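PDB 4ECO: uncharacterized protein from Bacteroides eggerthii DSM 20697, which is of unknown function but folds as a leucine-rich repeat solenoid and probably binds other proteins. Local coordinates for residues 97-102 with 225-230; 202-207 with 241-246; 308-313 with 327-332; 463-468 with 494-499; 498-503 with 521-526. All coordinates share one frame; numbering follows the deposited sequence.

Contact 1 (97-102 with 225-230); sequences VPDAIG and EAWENE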
# COMPACT_ATOMS: atom_id res chain seq x y z
N VAL A 97 13.23 30.73 2.77
CA VAL A 97 12.41 31.11 1.61
C VAL A 97 11.97 32.55 1.84
O VAL A 97 11.32 32.83 2.85
CB VAL A 97 11.24 30.13 1.35
CG1 VAL A 97 10.41 30.56 0.16
CG2 VAL A 97 11.77 28.71 1.13
N PRO A 98 12.46 33.50 1.00
CA PRO A 98 12.21 34.93 1.28
C PRO A 98 10.80 35.37 0.92
O PRO A 98 10.09 34.65 0.24
CB PRO A 98 13.25 35.64 0.40
CG PRO A 98 13.52 34.73 -0.72
CD PRO A 98 13.27 33.32 -0.23
N ASP A 99 10.43 36.58 1.37
CA ASP A 99 9.12 37.19 1.17
C ASP A 99 8.87 37.48 -0.31
O ASP A 99 7.72 37.73 -0.68
CB ASP A 99 9.01 38.49 2.00
CG ASP A 99 9.36 38.29 3.46
OD1 ASP A 99 8.79 37.37 4.10
OD2 ASP A 99 10.26 38.99 3.94
N ALA A 100 9.93 37.42 -1.13
CA ALA A 100 9.90 37.62 -2.59
C ALA A 100 8.98 36.59 -3.29
O ALA A 100 8.48 36.86 -4.39
CB ALA A 100 11.32 37.53 -3.15
N ILE A 101 8.72 35.44 -2.63
CA ILE A 101 7.89 34.35 -3.13
C ILE A 101 6.47 34.88 -3.46
O ILE A 101 5.91 34.46 -4.48
CB ILE A 101 7.88 33.14 -2.13
CG1 ILE A 101 7.23 31.88 -2.72
CG2 ILE A 101 7.33 33.47 -0.75
CD1 ILE A 101 8.22 30.91 -3.30
N GLY A 102 5.98 35.84 -2.67
CA GLY A 102 4.66 36.47 -2.82
C GLY A 102 4.42 37.23 -4.11
O GLY A 102 3.27 37.54 -4.44
N GLU A 225 4.45 31.35 9.12
CA GLU A 225 3.87 32.08 10.25
C GLU A 225 4.26 33.56 10.21
O GLU A 225 3.45 34.44 10.53
CB GLU A 225 4.30 31.48 11.58
CG GLU A 225 3.55 30.21 11.97
CD GLU A 225 3.62 29.87 13.44
OE1 GLU A 225 4.01 30.75 14.24
OE2 GLU A 225 3.25 28.72 13.79
N ALA A 226 5.51 33.84 9.81
CA ALA A 226 6.08 35.18 9.83
C ALA A 226 6.79 35.55 8.53
O ALA A 226 7.06 34.70 7.67
CB ALA A 226 7.08 35.26 10.98
N TRP A 227 7.11 36.85 8.41
CA TRP A 227 7.88 37.34 7.29
C TRP A 227 9.30 36.83 7.43
O TRP A 227 9.79 36.66 8.55
CB TRP A 227 7.86 38.87 7.23
CG TRP A 227 6.50 39.49 7.18
CD1 TRP A 227 5.95 40.33 8.11
CD2 TRP A 227 5.55 39.39 6.12
NE1 TRP A 227 4.72 40.77 7.69
CE2 TRP A 227 4.43 40.19 6.48
CE3 TRP A 227 5.52 38.71 4.89
CZ2 TRP A 227 3.30 40.30 5.66
CZ3 TRP A 227 4.41 38.84 4.08
CH2 TRP A 227 3.31 39.61 4.48
N GLU A 228 9.95 36.53 6.31
CA GLU A 228 11.33 36.06 6.33
C GLU A 228 12.17 37.20 6.85
O GLU A 228 13.02 37.01 7.71
CB GLU A 228 11.75 35.57 4.94
CG GLU A 228 13.09 34.88 4.90
CD GLU A 228 14.30 35.79 4.89
OE1 GLU A 228 14.29 36.82 4.16
OE2 GLU A 228 15.28 35.46 5.60
N ASN A 229 11.86 38.41 6.36
CA ASN A 229 12.46 39.67 6.75
C ASN A 229 11.37 40.75 6.63
O ASN A 229 11.05 41.18 5.52
CB ASN A 229 13.69 39.96 5.89
CG ASN A 229 14.23 41.37 5.95
OD1 ASN A 229 14.11 42.09 6.96
ND2 ASN A 229 14.84 41.80 4.85
N GLU A 230 10.81 41.18 7.77
CA GLU A 230 9.75 42.18 7.82
C GLU A 230 10.16 43.56 7.25
O GLU A 230 9.27 44.37 6.97
CB GLU A 230 9.22 42.36 9.25
CG GLU A 230 10.25 42.82 10.27
CD GLU A 230 9.67 43.23 11.61
OE1 GLU A 230 8.51 43.71 11.65
OE2 GLU A 230 10.40 43.11 12.62
O HOH W 1 12.48 38.06 2.63
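D99 OD2 takes the backbone N-H of N229 at 3.0 Å, and S232 OG and a water also bind it, the water weakly. The other carboxylate oxygen, D99 OD1, accepts the preceding amide, E228 N, at 2.6 Å with an N-H...O angle of 159°, and S199 OG bonds to it as well. Both backbone amides arrive on the syn lone pairs, so the carboxylate bridges two successive N-H groups, which probably restricts its rotation. D99 has CG anti to its carbonyl carbon (chi1 -52°), which sets CG on the side of loop 225-230. The W227 indole comes up edge-on, with CE3 3.6 Å from D99 OD1 and that oxygen in the ring plane. E228 folds back over the backbone before D99: its CG lies 3.4 Å from V97 O and 3.7 Å from P98 CA. Its carboxylate would probably repel that of D99, but the same water, which accepts from D99 N, donates to E228 OE1, while R96 forms a salt bridge with E228 OE2. Helix 233-238 adds Y234 and A235 against D99. The V97-P98 and I101-G102 pairs are consistent with the plant-type leucine-rich repeat pattern, in which the chain enters a 3-10 turn, here at D99.

Contact 2 (202-207 with 241-246); sequences VMRLTK and EDLKWD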
# COMPACT_ATOMS: atom_id res chain seq x y z
N VAL A 202 3.38 33.17 1.18
CA VAL A 202 2.69 32.12 0.43
C VAL A 202 1.13 32.43 0.37
O VAL A 202 0.49 32.13 -0.64
CB VAL A 202 3.03 30.73 1.05
CG1 VAL A 202 2.23 29.60 0.41
CG2 VAL A 202 4.51 30.44 0.91
N MSE A 203 0.58 33.14 1.40
CA MSE A 203 -0.82 33.60 1.48
C MSE A 203 -1.21 34.55 0.34
O MSE A 203 -2.40 34.87 0.18
CB MSE A 203 -1.07 34.36 2.79
CG MSE A 203 -0.84 33.58 4.07
SE MSE A 203 -1.29 34.78 5.54
CE MSE A 203 -0.52 33.78 7.03
N ARG A 204 -0.21 35.10 -0.37
CA ARG A 204 -0.44 36.00 -1.49
C ARG A 204 -0.73 35.20 -2.76
O ARG A 204 -1.44 35.70 -3.64
CB ARG A 204 0.74 36.95 -1.69
CG ARG A 204 0.37 38.21 -2.47
CD ARG A 204 1.43 39.26 -2.28
NE ARG A 204 1.14 40.51 -2.98
CZ ARG A 204 1.55 40.79 -4.21
NH1 ARG A 204 2.28 39.92 -4.90
NH2 ARG A 204 1.25 41.96 -4.77
N LEU A 205 -0.23 33.95 -2.84
CA LEU A 205 -0.39 33.06 -4.00
C LEU A 205 -1.78 32.43 -3.98
O LEU A 205 -1.93 31.23 -3.74
CB LEU A 205 0.73 31.99 -4.03
CG LEU A 205 2.15 32.46 -3.66
CD1 LEU A 205 3.09 31.30 -3.52
CD2 LEU A 205 2.68 33.51 -4.63
N THR A 206 -2.80 33.26 -4.23
CA THR A 206 -4.21 32.86 -4.18
C THR A 206 -4.59 31.88 -5.30
O THR A 206 -5.69 31.34 -5.26
CB THR A 206 -5.14 34.10 -4.21
OG1 THR A 206 -4.96 34.83 -5.43
CG2 THR A 206 -4.93 35.03 -3.01
N LYS A 207 -3.68 31.63 -6.28
CA LYS A 207 -3.96 30.71 -7.39
C LYS A 207 -3.31 29.33 -7.15
O LYS A 207 -3.53 28.41 -7.95
CB LYS A 207 -3.50 31.30 -8.74
CG LYS A 207 -4.21 32.60 -9.09
CD LYS A 207 -4.09 32.95 -10.55
CE LYS A 207 -4.75 34.29 -10.78
NZ LYS A 207 -4.95 34.57 -12.23
N GLU A 241 -1.64 44.52 2.73
CA GLU A 241 -2.52 43.83 1.79
C GLU A 241 -3.58 42.94 2.45
O GLU A 241 -4.49 42.52 1.72
CB GLU A 241 -1.70 43.00 0.80
CG GLU A 241 -1.18 43.90 -0.31
CD GLU A 241 -0.38 43.27 -1.42
OE1 GLU A 241 -0.60 42.08 -1.73
OE2 GLU A 241 0.42 44.01 -2.04
N ASP A 242 -3.51 42.68 3.79
CA ASP A 242 -4.50 41.86 4.53
C ASP A 242 -4.64 40.48 3.83
O ASP A 242 -5.68 40.14 3.24
CB ASP A 242 -5.87 42.59 4.71
CG ASP A 242 -6.95 41.81 5.45
OD1 ASP A 242 -6.60 40.94 6.29
OD2 ASP A 242 -8.16 42.09 5.21
N LEU A 243 -3.53 39.73 3.86
CA LEU A 243 -3.42 38.40 3.28
C LEU A 243 -4.03 37.39 4.25
O LEU A 243 -3.92 37.52 5.48
CB LEU A 243 -1.96 38.05 2.96
CG LEU A 243 -1.13 39.04 2.12
CD1 LEU A 243 0.32 38.66 2.15
CD2 LEU A 243 -1.60 39.11 0.67
N LYS A 244 -4.74 36.41 3.69
CA LYS A 244 -5.45 35.42 4.48
C LYS A 244 -5.33 34.06 3.86
O LYS A 244 -5.36 33.95 2.63
CB LYS A 244 -6.94 35.80 4.62
CG LYS A 244 -7.23 36.99 5.52
CD LYS A 244 -8.60 37.61 5.27
CE LYS A 244 -8.93 38.63 6.33
NZ LYS A 244 -10.17 39.40 6.04
N TRP A 245 -5.27 33.03 4.70
CA TRP A 245 -5.26 31.64 4.23
C TRP A 245 -6.60 31.29 3.58
O TRP A 245 -6.62 30.44 2.68
CB TRP A 245 -4.93 30.66 5.36
CG TRP A 245 -3.49 30.67 5.76
CD1 TRP A 245 -2.98 31.02 6.98
CD2 TRP A 245 -2.36 30.31 4.95
NE1 TRP A 245 -1.61 30.87 6.98
CE2 TRP A 245 -1.20 30.46 5.74
CE3 TRP A 245 -2.20 29.90 3.60
CZ2 TRP A 245 0.09 30.22 5.25
CZ3 TRP A 245 -0.93 29.63 3.12
CH2 TRP A 245 0.20 29.78 3.94
N ASP A 246 -7.69 31.98 3.97
CA ASP A 246 -9.02 31.76 3.42
C ASP A 246 -9.08 32.08 1.93
O ASP A 246 -9.91 31.49 1.24
CB ASP A 246 -10.07 32.59 4.17
CG ASP A 246 -11.50 32.18 3.83
OD1 ASP A 246 -11.87 31.01 4.10
OD2 ASP A 246 -12.25 33.03 3.28
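M203, a selenomethionine, has CG anti to its carbonyl carbon (chi1 -60°) and an extended chain beyond, which lays CG and SE across one face of the W245 indole. R204 turns the other way, with CG anti to the backbone N (chi1 -159°), and runs straight toward E241. The contact joins the 3-10 turn ahead of strand 210-214 to the next connecting loop of the leucine-rich repeat solenoid. M203 CG sits 3.5 Å from the centroid of the six-membered ring of W245, a CH-pi contact, and SE makes a Met-aromatic contact 4.3 Å from the centroid of the five-membered ring. V202 CG1 meets the edge of the same indole. L243 touches both M203 and R204, its CB 3.8 Å from M203 CB and its CD2 3.8 Å from R204 CG. R204 also bonds through NH1 to G102 O, which helps fix the guanidinium. In the salt bridge R204 NE gives E241 OE1 a nearly straight 2.7 Å bond (167°), close to the guanidinium plane and on the syn side of the carboxylate.

Contact 3 (308-313 with 327-332); sequences QIIYIG and QKMKKL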
# COMPACT_ATOMS: atom_id res chain seq x y z
N GLN A 308 -10.15 14.59 1.55
CA GLN A 308 -10.53 13.37 0.84
C GLN A 308 -9.47 12.27 0.97
O GLN A 308 -9.82 11.10 0.88
CB GLN A 308 -10.77 13.68 -0.66
CG GLN A 308 -12.02 14.51 -0.91
CD GLN A 308 -12.26 14.93 -2.34
OE1 GLN A 308 -11.35 15.04 -3.16
NE2 GLN A 308 -13.50 15.29 -2.65
N ILE A 309 -8.17 12.66 1.10
CA ILE A 309 -7.03 11.73 1.18
C ILE A 309 -6.13 12.11 2.35
O ILE A 309 -5.74 13.26 2.45
CB ILE A 309 -6.21 11.70 -0.15
CG1 ILE A 309 -7.14 11.53 -1.39
CG2 ILE A 309 -5.10 10.63 -0.11
CD1 ILE A 309 -6.55 11.99 -2.69
N ILE A 310 -5.79 11.14 3.19
CA ILE A 310 -4.88 11.31 4.32
C ILE A 310 -3.74 10.28 4.23
O ILE A 310 -3.98 9.07 4.26
CB ILE A 310 -5.60 11.22 5.71
CG1 ILE A 310 -6.71 12.29 5.86
CG2 ILE A 310 -4.58 11.33 6.85
CD1 ILE A 310 -7.54 12.25 7.14
N TYR A 311 -2.50 10.77 4.09
CA TYR A 311 -1.31 9.93 4.16
C TYR A 311 -0.68 10.25 5.50
O TYR A 311 -0.15 11.36 5.67
CB TYR A 311 -0.35 10.15 2.96
CG TYR A 311 -0.89 9.79 1.59
CD1 TYR A 311 -1.14 8.46 1.25
CD2 TYR A 311 -1.08 10.76 0.61
CE1 TYR A 311 -1.63 8.12 -0.02
CE2 TYR A 311 -1.52 10.43 -0.66
CZ TYR A 311 -1.80 9.11 -0.98
OH TYR A 311 -2.22 8.77 -2.24
N ILE A 312 -0.82 9.35 6.51
CA ILE A 312 -0.30 9.67 7.84
C ILE A 312 0.56 8.49 8.38
O ILE A 312 0.80 8.39 9.60
CB ILE A 312 -1.46 10.11 8.80
CG1 ILE A 312 -0.93 10.78 10.08
CG2 ILE A 312 -2.50 9.01 9.06
CD1 ILE A 312 -1.80 11.87 10.66
N GLY A 313 1.08 7.66 7.46
CA GLY A 313 1.96 6.55 7.81
C GLY A 313 3.32 7.01 8.34
O GLY A 313 3.67 8.19 8.22
N GLN A 327 -16.41 11.80 12.42
CA GLN A 327 -17.72 11.83 11.74
C GLN A 327 -17.88 13.04 10.80
O GLN A 327 -18.65 12.96 9.84
CB GLN A 327 -18.86 11.89 12.78
CG GLN A 327 -19.14 10.62 13.59
CD GLN A 327 -20.03 10.91 14.80
OE1 GLN A 327 -20.41 12.07 15.09
NE2 GLN A 327 -20.36 9.87 15.55
N LYS A 328 -17.20 14.16 11.13
CA LYS A 328 -17.25 15.43 10.39
C LYS A 328 -16.58 15.32 9.02
O LYS A 328 -16.98 16.02 8.09
CB LYS A 328 -16.58 16.56 11.18
CG LYS A 328 -17.10 16.78 12.59
CD LYS A 328 -16.37 17.93 13.28
CE LYS A 328 -16.97 18.24 14.63
NZ LYS A 328 -16.28 19.37 15.29
N MSE A 329 -15.57 14.46 8.88
CA MSE A 329 -14.79 14.27 7.65
C MSE A 329 -15.56 13.43 6.59
O MSE A 329 -15.06 12.42 6.09
CB MSE A 329 -13.44 13.61 7.97
CG MSE A 329 -12.69 14.26 9.12
SE MSE A 329 -10.87 13.62 9.09
CE MSE A 329 -10.18 14.91 7.89
N LYS A 330 -16.76 13.92 6.24
CA LYS A 330 -17.72 13.30 5.31
C LYS A 330 -17.10 13.01 3.96
O LYS A 330 -17.43 11.99 3.38
CB LYS A 330 -18.97 14.18 5.14
CG LYS A 330 -19.63 14.47 6.49
CD LYS A 330 -21.03 15.03 6.41
CE LYS A 330 -21.60 15.22 7.80
NZ LYS A 330 -20.81 16.20 8.60
N LYS A 331 -16.19 13.86 3.48
CA LYS A 331 -15.60 13.67 2.16
C LYS A 331 -14.39 12.69 2.18
O LYS A 331 -13.85 12.44 1.10
CB LYS A 331 -15.17 15.02 1.55
CG LYS A 331 -16.27 15.77 0.82
CD LYS A 331 -15.75 17.05 0.19
CE LYS A 331 -16.16 17.18 -1.25
NZ LYS A 331 -15.58 18.40 -1.87
N LEU A 332 -14.01 12.10 3.36
CA LEU A 332 -12.84 11.21 3.44
C LEU A 332 -13.02 9.93 2.60
O LEU A 332 -14.02 9.23 2.74
CB LEU A 332 -12.52 10.82 4.89
CG LEU A 332 -11.26 9.96 5.14
CD1 LEU A 332 -9.98 10.69 4.70
CD2 LEU A 332 -11.17 9.56 6.58
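No conventional hydrogen bond joins Q308 to K331; in its place Q308 CA points its hydrogen at K331 O, a CA-H...O contact of 3.5 Å with an angle of 149° at the hydrogen. The Q308 side chain continues past the same carbonyl, CG 3.4 Å from K331 O, and its amide end crosses the lysine chain, NE2 3.6 Å from K331 CE. An alanine at Q308 would probably leave the aliphatic part of K331 without its mate and freer to turn. Deeper in, I310 on strand 309-311 reaches M329 tip to tip: I310 CD1 lies 3.8 Å from the CE of this selenomethionine, whose bend at chi3 (87°) brings the methyl round to meet it. L332 crosses I310 at about a right angle, its CD1 also 3.8 Å from I310 CD1. M329 and L332 bound a type I turn, so both reach the isoleucine from one compact bend, and W295 of helix 288-300 packs on I310 and M329. This is the interior of a leucine-rich repeat, between a strand and the return loop of its own coil. Q308 also forms backbone bonds with G333 and M334, just beyond the turn. With I310, M329 and L332 meeting through apolar atoms, the buried part is held by packing.

Contact 4 (463-468 with 494-499); sequences NLMGNM and DLRFNK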
# COMPACT_ATOMS: atom_id res chain seq x y z
N ASN A 463 -6.09 -17.85 1.99
CA ASN A 463 -4.77 -18.16 2.52
C ASN A 463 -4.90 -18.39 3.98
O ASN A 463 -5.25 -17.48 4.71
CB ASN A 463 -3.78 -17.04 2.21
CG ASN A 463 -2.36 -17.50 2.26
OD1 ASN A 463 -1.97 -18.48 2.95
ND2 ASN A 463 -1.56 -16.75 1.54
N LEU A 464 -4.72 -19.62 4.42
CA LEU A 464 -4.84 -20.00 5.83
C LEU A 464 -3.51 -20.54 6.34
O LEU A 464 -3.45 -21.15 7.40
CB LEU A 464 -5.98 -21.01 6.01
CG LEU A 464 -7.34 -20.39 6.14
CD1 LEU A 464 -8.43 -21.39 5.83
CD2 LEU A 464 -7.53 -19.79 7.51
N MSE A 465 -2.43 -20.26 5.58
CA MSE A 465 -1.09 -20.70 5.92
C MSE A 465 -0.65 -20.12 7.29
O MSE A 465 -0.89 -18.94 7.57
CB MSE A 465 -0.07 -20.30 4.81
CG MSE A 465 1.42 -20.50 5.19
SE MSE A 465 2.23 -18.98 6.20
CE MSE A 465 2.46 -17.81 4.68
N GLY A 466 0.05 -20.94 8.06
CA GLY A 466 0.60 -20.49 9.34
C GLY A 466 -0.46 -20.26 10.38
O GLY A 466 -0.57 -19.16 10.91
N ASN A 467 -1.24 -21.30 10.67
CA ASN A 467 -2.30 -21.25 11.66
C ASN A 467 -2.25 -22.50 12.55
O ASN A 467 -1.20 -23.13 12.64
CB ASN A 467 -3.65 -21.05 10.99
CG ASN A 467 -3.87 -19.59 10.72
OD1 ASN A 467 -4.00 -18.80 11.64
ND2 ASN A 467 -3.85 -19.19 9.47
N MSE A 468 -3.36 -22.83 13.21
CA MSE A 468 -3.45 -23.90 14.20
C MSE A 468 -4.40 -25.01 13.83
O MSE A 468 -4.77 -25.81 14.70
CB MSE A 468 -3.93 -23.31 15.55
CG MSE A 468 -3.03 -22.22 16.11
SE MSE A 468 -1.24 -22.91 16.40
CE MSE A 468 -0.24 -21.09 16.17
N ASP A 494 -4.58 -22.25 0.30
CA ASP A 494 -3.26 -22.32 0.92
C ASP A 494 -3.42 -22.69 2.37
O ASP A 494 -4.02 -21.94 3.14
CB ASP A 494 -2.49 -21.02 0.78
CG ASP A 494 -0.98 -21.19 0.77
OD1 ASP A 494 -0.49 -22.19 1.32
OD2 ASP A 494 -0.28 -20.29 0.25
N LEU A 495 -2.97 -23.90 2.73
CA LEU A 495 -3.06 -24.43 4.08
C LEU A 495 -1.70 -24.84 4.63
O LEU A 495 -1.63 -25.59 5.61
CB LEU A 495 -4.04 -25.62 4.11
CG LEU A 495 -5.52 -25.27 3.98
CD1 LEU A 495 -6.31 -26.43 3.47
CD2 LEU A 495 -6.08 -24.70 5.29
N ARG A 496 -0.61 -24.31 4.04
CA ARG A 496 0.75 -24.60 4.50
C ARG A 496 0.92 -24.22 5.96
O ARG A 496 0.23 -23.32 6.47
CB ARG A 496 1.81 -23.85 3.68
CG ARG A 496 2.03 -24.26 2.23
CD ARG A 496 2.89 -23.22 1.55
NE ARG A 496 2.24 -21.91 1.63
CZ ARG A 496 2.86 -20.73 1.62
NH1 ARG A 496 4.17 -20.67 1.51
NH2 ARG A 496 2.16 -19.61 1.71
N PHE A 497 1.87 -24.88 6.63
CA PHE A 497 2.25 -24.58 8.01
C PHE A 497 1.08 -24.59 8.94
O PHE A 497 0.74 -23.57 9.54
CB PHE A 497 2.99 -23.23 8.12
CG PHE A 497 4.24 -23.23 7.31
CD1 PHE A 497 5.40 -23.83 7.78
CD2 PHE A 497 4.26 -22.67 6.03
CE1 PHE A 497 6.55 -23.87 7.01
CE2 PHE A 497 5.41 -22.71 5.25
CZ PHE A 497 6.55 -23.31 5.74
N ASN A 498 0.48 -25.76 9.06
CA ASN A 498 -0.58 -26.06 10.01
C ASN A 498 -0.22 -27.40 10.62
O ASN A 498 0.94 -27.84 10.50
CB ASN A 498 -1.97 -26.02 9.34
CG ASN A 498 -2.58 -24.66 9.33
OD1 ASN A 498 -3.23 -24.24 10.27
ND2 ASN A 498 -2.43 -23.93 8.24
N LYS A 499 -1.16 -28.06 11.29
CA LYS A 499 -0.89 -29.34 11.90
C LYS A 499 -1.98 -30.30 11.46
O LYS A 499 -2.43 -31.13 12.25
CB LYS A 499 -0.79 -29.16 13.43
CG LYS A 499 0.51 -28.49 13.89
CD LYS A 499 0.44 -28.05 15.32
CE LYS A 499 1.75 -27.47 15.80
NZ LYS A 499 1.65 -27.00 17.22
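M465, a selenomethionine, lays CG over one face of the R496 guanidinium, 3.4 Å above its plane and offset toward the rim. CG anti to the backbone N (chi1 170°) sets it there, and the bent chain carries CE to 3.5 Å from R496 NH2. The guanidinium is steadied from its edge by D494, whose OD1 takes R496 NE at 2.8 Å on the syn lone pair; the bond from NH2 to OD2 is weak. M465 CG also touches the F497 ring edge, at CD2. At the strand ends, N463 and D494 lie side by side with amide and carboxylate planes only 10° apart, and N463 OD1 accepts M465 N, two residues on, in an Asx turn. L464 O is gripped from opposite faces of its plane by two asparagines: N467 ND2 at 2.9 Å and N498 ND2 at 3.1 Å. N498 ND2 also bonds to L495 O, and its OD1 takes L469 N, so the amide ties together two coils of the repeat stack, as the conserved asparagine of leucine-rich repeats does. Backbone bonds follow the same register, L464 N to D494 O and G466 N to R496 O. The pair continues parallel strands 461-463 and 492-494, between strands 435-439 and 517-519; the loop before helix 160-168 meets it through D157, F158 and S159.

Contact 5 (498-503 with 521-526); sequences NKLTKL and SYNSFS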
# COMPACT_ATOMS: atom_id res chain seq x y z
N ASN A 498 0.48 -25.76 9.06
CA ASN A 498 -0.58 -26.06 10.01
C ASN A 498 -0.22 -27.40 10.62
O ASN A 498 0.94 -27.84 10.50
CB ASN A 498 -1.97 -26.02 9.34
CG ASN A 498 -2.58 -24.66 9.33
OD1 ASN A 498 -3.23 -24.24 10.27
ND2 ASN A 498 -2.43 -23.93 8.24
N LYS A 499 -1.16 -28.06 11.29
CA LYS A 499 -0.89 -29.34 11.90
C LYS A 499 -1.98 -30.30 11.46
O LYS A 499 -2.43 -31.13 12.25
CB LYS A 499 -0.79 -29.16 13.43
CG LYS A 499 0.51 -28.49 13.89
CD LYS A 499 0.44 -28.05 15.32
CE LYS A 499 1.75 -27.47 15.80
NZ LYS A 499 1.65 -27.00 17.22
N LEU A 500 -2.39 -30.18 10.17
CA LEU A 500 -3.47 -30.95 9.56
C LEU A 500 -3.15 -32.42 9.38
O LEU A 500 -2.11 -32.76 8.83
CB LEU A 500 -3.85 -30.36 8.18
CG LEU A 500 -4.55 -28.99 8.16
CD1 LEU A 500 -4.55 -28.42 6.76
CD2 LEU A 500 -5.99 -29.10 8.64
N THR A 501 -4.08 -33.28 9.81
CA THR A 501 -4.02 -34.75 9.67
C THR A 501 -5.16 -35.26 8.83
O THR A 501 -5.08 -36.38 8.29
CB THR A 501 -4.04 -35.47 11.02
OG1 THR A 501 -5.11 -34.94 11.80
CG2 THR A 501 -2.72 -35.34 11.79
N LYS A 502 -6.24 -34.45 8.69
CA LYS A 502 -7.43 -34.84 7.95
C LYS A 502 -8.13 -33.71 7.25
O LYS A 502 -8.19 -32.59 7.74
CB LYS A 502 -8.47 -35.49 8.89
CG LYS A 502 -8.69 -36.97 8.68
CD LYS A 502 -9.37 -37.61 9.91
CE LYS A 502 -8.47 -37.73 11.13
NZ LYS A 502 -9.18 -38.29 12.31
N LEU A 503 -8.75 -34.07 6.12
CA LEU A 503 -9.63 -33.19 5.38
C LEU A 503 -11.04 -33.84 5.46
O LEU A 503 -11.36 -34.45 6.49
CB LEU A 503 -9.14 -32.91 3.94
CG LEU A 503 -7.79 -32.16 3.77
CD1 LEU A 503 -7.58 -31.79 2.34
CD2 LEU A 503 -7.72 -30.87 4.62
N SER A 521 1.53 -28.31 2.07
CA SER A 521 2.90 -28.50 2.49
C SER A 521 3.08 -28.03 3.92
O SER A 521 2.48 -27.02 4.33
CB SER A 521 3.86 -27.76 1.56
OG SER A 521 3.89 -28.38 0.29
N TYR A 522 3.90 -28.80 4.69
CA TYR A 522 4.21 -28.53 6.10
C TYR A 522 2.98 -28.73 6.96
O TYR A 522 2.45 -27.79 7.56
CB TYR A 522 4.80 -27.13 6.30
CG TYR A 522 6.11 -26.97 5.59
CD1 TYR A 522 7.30 -27.35 6.21
CD2 TYR A 522 6.18 -26.46 4.29
CE1 TYR A 522 8.53 -27.19 5.57
CE2 TYR A 522 7.41 -26.31 3.64
CZ TYR A 522 8.58 -26.71 4.28
OH TYR A 522 9.82 -26.59 3.71
N ASN A 523 2.54 -29.98 7.02
CA ASN A 523 1.40 -30.40 7.78
C ASN A 523 1.69 -31.78 8.40
O ASN A 523 2.85 -32.17 8.50
CB ASN A 523 0.13 -30.37 6.93
CG ASN A 523 -0.56 -29.02 7.01
OD1 ASN A 523 -1.12 -28.65 8.03
ND2 ASN A 523 -0.51 -28.25 5.93
N SER A 524 0.67 -32.49 8.88
CA SER A 524 0.93 -33.73 9.61
C SER A 524 0.19 -34.94 9.05
O SER A 524 -0.05 -35.88 9.80
CB SER A 524 0.55 -33.52 11.07
OG SER A 524 1.24 -32.39 11.58
N PHE A 525 -0.11 -34.95 7.76
CA PHE A 525 -0.78 -36.08 7.13
C PHE A 525 0.09 -37.31 7.14
O PHE A 525 1.26 -37.24 6.75
CB PHE A 525 -1.16 -35.75 5.66
CG PHE A 525 -2.26 -34.73 5.53
CD1 PHE A 525 -3.60 -35.10 5.66
CD2 PHE A 525 -1.95 -33.39 5.32
CE1 PHE A 525 -4.62 -34.14 5.57
CE2 PHE A 525 -2.97 -32.43 5.25
CZ PHE A 525 -4.29 -32.81 5.37
N SER A 526 -0.50 -38.44 7.57
CA SER A 526 0.13 -39.77 7.52
C SER A 526 -0.63 -40.62 6.48
O SER A 526 -0.03 -41.50 5.84
CB SER A 526 0.14 -40.42 8.89
OG SER A 526 -1.13 -40.24 9.49
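N523 OD1 accepts L500 N at 2.9 Å (162°), and in return L500 O takes S524 N at 2.8 Å, so L500 is bonded through both its amide and its carbonyl. N523 is the asparagine of its leucine-rich repeat, and its ND2 bonds back to L495 O and L520 O, tying two coils together. N498 N adds a 3.2 Å bond to Y522 O. Outward from these bonds, L500 lies beside N523, pointing the same way, while T501 CG2 packs 3.4 Å from S524 O. F525 has CG anti to its carbonyl carbon (chi1 -69°), and its ring faces the L500-T501 backbone: L500 O stands 3.5 Å above one face, offset toward the rim, and T501 CA lies over the same face. An alanine at F525 would probably open a gap beside this backbone and leave L500 and L503 short of an apolar mate. The L503 and F525 side chains cross at about a right angle, L503 CG 3.9 Å from F525 CZ, and L500 CB lies 3.7 Å from F525 CE2.

Contacts 1 and 2 touch at one end of the solenoid, where R204 bonds to G102 O and W227 packs on L243; their segments alternate along the chain, and both lean on helix 233-238. Contact 1 is partly buried and built on a carboxylate, whereas contact 2 lies at the surface and mixes a salt bridge with indole packing. Contact 3 is the buried one, with an apolar interior, a glutamine-lysine rim and no hydrogen bond between its segments. Contacts 4 and 5, partly buried and about 9 Å apart between centres, share N498 and K499 and repeat one asparagine-to-backbone scheme in successive coils, contact 4 adding a selenomethionine over a guanidinium and contact 5 a phenylalanine ring against backbone.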